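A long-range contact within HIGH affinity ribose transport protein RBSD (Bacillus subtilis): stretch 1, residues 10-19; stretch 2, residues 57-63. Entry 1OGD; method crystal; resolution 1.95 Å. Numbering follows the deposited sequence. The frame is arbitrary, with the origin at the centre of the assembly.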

# COMPACT_ATOMS: atom_id res chain seq x y z
N HIS A 10 -17.17 -12.28 5.41
CA HIS A 10 -17.02 -11.31 4.33
C HIS A 10 -18.32 -10.54 4.12
O HIS A 10 -18.32 -9.32 3.98
CB HIS A 10 -16.65 -12.00 3.00
CG HIS A 10 -15.45 -12.89 3.09
ND1 HIS A 10 -14.24 -12.47 3.61
CD2 HIS A 10 -15.27 -14.17 2.69
CE1 HIS A 10 -13.37 -13.46 3.54
NE2 HIS A 10 -13.97 -14.50 2.99
N LEU A 11 -19.44 -11.27 4.08
CA LEU A 11 -20.74 -10.63 3.88
C LEU A 11 -21.12 -9.72 5.04
O LEU A 11 -21.67 -8.65 4.83
CB LEU A 11 -21.83 -11.69 3.67
CG LEU A 11 -21.77 -12.48 2.36
CD1 LEU A 11 -22.97 -13.41 2.26
CD2 LEU A 11 -21.76 -11.53 1.18
N ALA A 12 -20.82 -10.16 6.26
CA ALA A 12 -21.15 -9.37 7.44
C ALA A 12 -20.52 -7.98 7.34
O ALA A 12 -21.15 -6.97 7.68
CB ALA A 12 -20.64 -10.08 8.70
N LYS A 13 -19.28 -7.92 6.85
CA LYS A 13 -18.59 -6.64 6.72
C LYS A 13 -19.27 -5.73 5.71
O LYS A 13 -19.33 -4.52 5.90
CB LYS A 13 -17.13 -6.86 6.35
CG LYS A 13 -16.37 -7.64 7.41
CD LYS A 13 -14.96 -7.98 6.97
CE LYS A 13 -14.24 -8.74 8.05
NZ LYS A 13 -12.92 -9.23 7.59
N ILE A 14 -19.80 -6.32 4.64
CA ILE A 14 -20.50 -5.56 3.61
C ILE A 14 -21.85 -5.06 4.15
O ILE A 14 -22.19 -3.88 3.98
CB ILE A 14 -20.77 -6.41 2.34
CG1 ILE A 14 -19.45 -6.80 1.66
CG2 ILE A 14 -21.63 -5.63 1.34
CD1 ILE A 14 -18.61 -5.60 1.27
N LEU A 15 -22.61 -5.93 4.80
CA LEU A 15 -23.90 -5.51 5.33
C LEU A 15 -23.76 -4.40 6.36
O LEU A 15 -24.57 -3.48 6.40
CB LEU A 15 -24.64 -6.69 5.98
CG LEU A 15 -25.05 -7.83 5.04
CD1 LEU A 15 -25.93 -8.81 5.81
CD2 LEU A 15 -25.81 -7.27 3.84
N ALA A 16 -22.70 -4.47 7.17
CA ALA A 16 -22.43 -3.49 8.21
C ALA A 16 -22.32 -2.05 7.70
O ALA A 16 -22.69 -1.10 8.41
CB ALA A 16 -21.17 -3.86 8.96
N ASP A 17 -21.82 -1.88 6.48
CA ASP A 17 -21.67 -0.54 5.93
C ASP A 17 -22.83 -0.07 5.08
O ASP A 17 -22.86 1.08 4.67
CB ASP A 17 -20.37 -0.43 5.12
CG ASP A 17 -19.14 -0.31 6.00
OD1 ASP A 17 -19.23 0.38 7.04
OD2 ASP A 17 -18.09 -0.89 5.65
N LEU A 18 -23.78 -0.95 4.81
CA LEU A 18 -24.92 -0.58 3.99
C LEU A 18 -25.72 0.58 4.55
O LEU A 18 -26.06 0.63 5.73
CB LEU A 18 -25.86 -1.77 3.77
CG LEU A 18 -25.38 -2.88 2.83
CD1 LEU A 18 -26.42 -3.99 2.78
CD2 LEU A 18 -25.14 -2.30 1.44
N GLY A 19 -26.02 1.53 3.67
CA GLY A 19 -26.81 2.69 4.02
C GLY A 19 -27.99 2.69 3.07
O GLY A 19 -28.00 1.92 2.11
N VAL A 57 -31.03 -16.21 2.26
CA VAL A 57 -30.26 -15.78 3.43
C VAL A 57 -30.13 -14.26 3.46
O VAL A 57 -30.33 -13.63 4.50
CB VAL A 57 -28.85 -16.40 3.43
CG1 VAL A 57 -28.03 -15.83 4.58
CG2 VAL A 57 -28.95 -17.91 3.58
N LEU A 58 -29.80 -13.67 2.32
CA LEU A 58 -29.64 -12.22 2.25
C LEU A 58 -30.95 -11.50 2.59
O LEU A 58 -30.94 -10.47 3.26
CB LEU A 58 -29.16 -11.78 0.86
CG LEU A 58 -27.65 -11.57 0.67
CD1 LEU A 58 -27.13 -10.63 1.74
CD2 LEU A 58 -26.91 -12.88 0.75
N ALA A 59 -32.06 -12.06 2.13
CA ALA A 59 -33.37 -11.48 2.38
C ALA A 59 -33.67 -11.32 3.87
O ALA A 59 -34.26 -10.33 4.29
CB ALA A 59 -34.46 -12.34 1.71
N GLU A 60 -33.26 -12.30 4.67
CA GLU A 60 -33.52 -12.23 6.11
C GLU A 60 -32.48 -11.49 6.94
O GLU A 60 -32.70 -11.25 8.12
CB GLU A 60 -33.70 -13.64 6.68
CG GLU A 60 -32.48 -14.52 6.59
CD GLU A 60 -32.67 -15.83 7.32
OE1 GLU A 60 -32.90 -15.79 8.55
OE2 GLU A 60 -32.60 -16.90 6.67
N GLU A 61 -31.36 -11.12 6.33
CA GLU A 61 -30.31 -10.41 7.06
C GLU A 61 -30.18 -8.97 6.60
O GLU A 61 -29.48 -8.17 7.22
CB GLU A 61 -28.96 -11.11 6.88
CG GLU A 61 -28.89 -12.51 7.44
CD GLU A 61 -29.27 -12.58 8.90
OE1 GLU A 61 -29.18 -11.54 9.60
OE2 GLU A 61 -29.66 -13.68 9.35
N MET A 62 -30.86 -8.64 5.52
CA MET A 62 -30.80 -7.31 4.94
C MET A 62 -32.17 -6.75 4.63
O MET A 62 -33.03 -7.44 4.09
CB MET A 62 -29.98 -7.39 3.65
CG MET A 62 -29.85 -6.11 2.87
SD MET A 62 -29.04 -6.42 1.28
CE MET A 62 -29.55 -5.00 0.41
N ALA A 63 -32.38 -5.48 4.98
CA ALA A 63 -33.65 -4.82 4.69
C ALA A 63 -33.60 -4.36 3.23
O ALA A 63 -32.85 -3.44 2.88
CB ALA A 63 -33.84 -3.62 5.61

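What holds the centre of this contact together? Leu 15 does most of the work, burying more surface than any other residue here and touching three partners. Its CD2 lies 4.2 Å from CD1 of Leu 58 and also 4.2 Å from CB of Met 62, so one methyl meets both side chains. With the helix axes no closer than 12.3 Å, the side chains must bridge the gap, and these are van der Waals contacts between apolar groups.

How does the contact extend along the first stretch? Leu 11, one helical turn before Leu 15, points toward the second stretch and places CD1 4.3 Å from CD2 of Leu 58. The CA-to-CB bond of Leu 58 runs sideways, but its end comes nearer, and its two methyls meet different leucines. Beyond the helix, Leu 18 brings CD1 to 3.9 Å from SD of Met 62, whose side chain, t at chi1 and chi2, extends to carry the sulfur there.

Where does polarity enter? CD1 of Leu 15 packs 3.9 Å from the backbone O of Glu 61 and 4.0 Å from its CB. The CA-to-CB bond of Glu 61 points toward the first stretch, yet the side chain's end leads away, taking the carboxylate with it. No hydrogen bond crosses between the stretches.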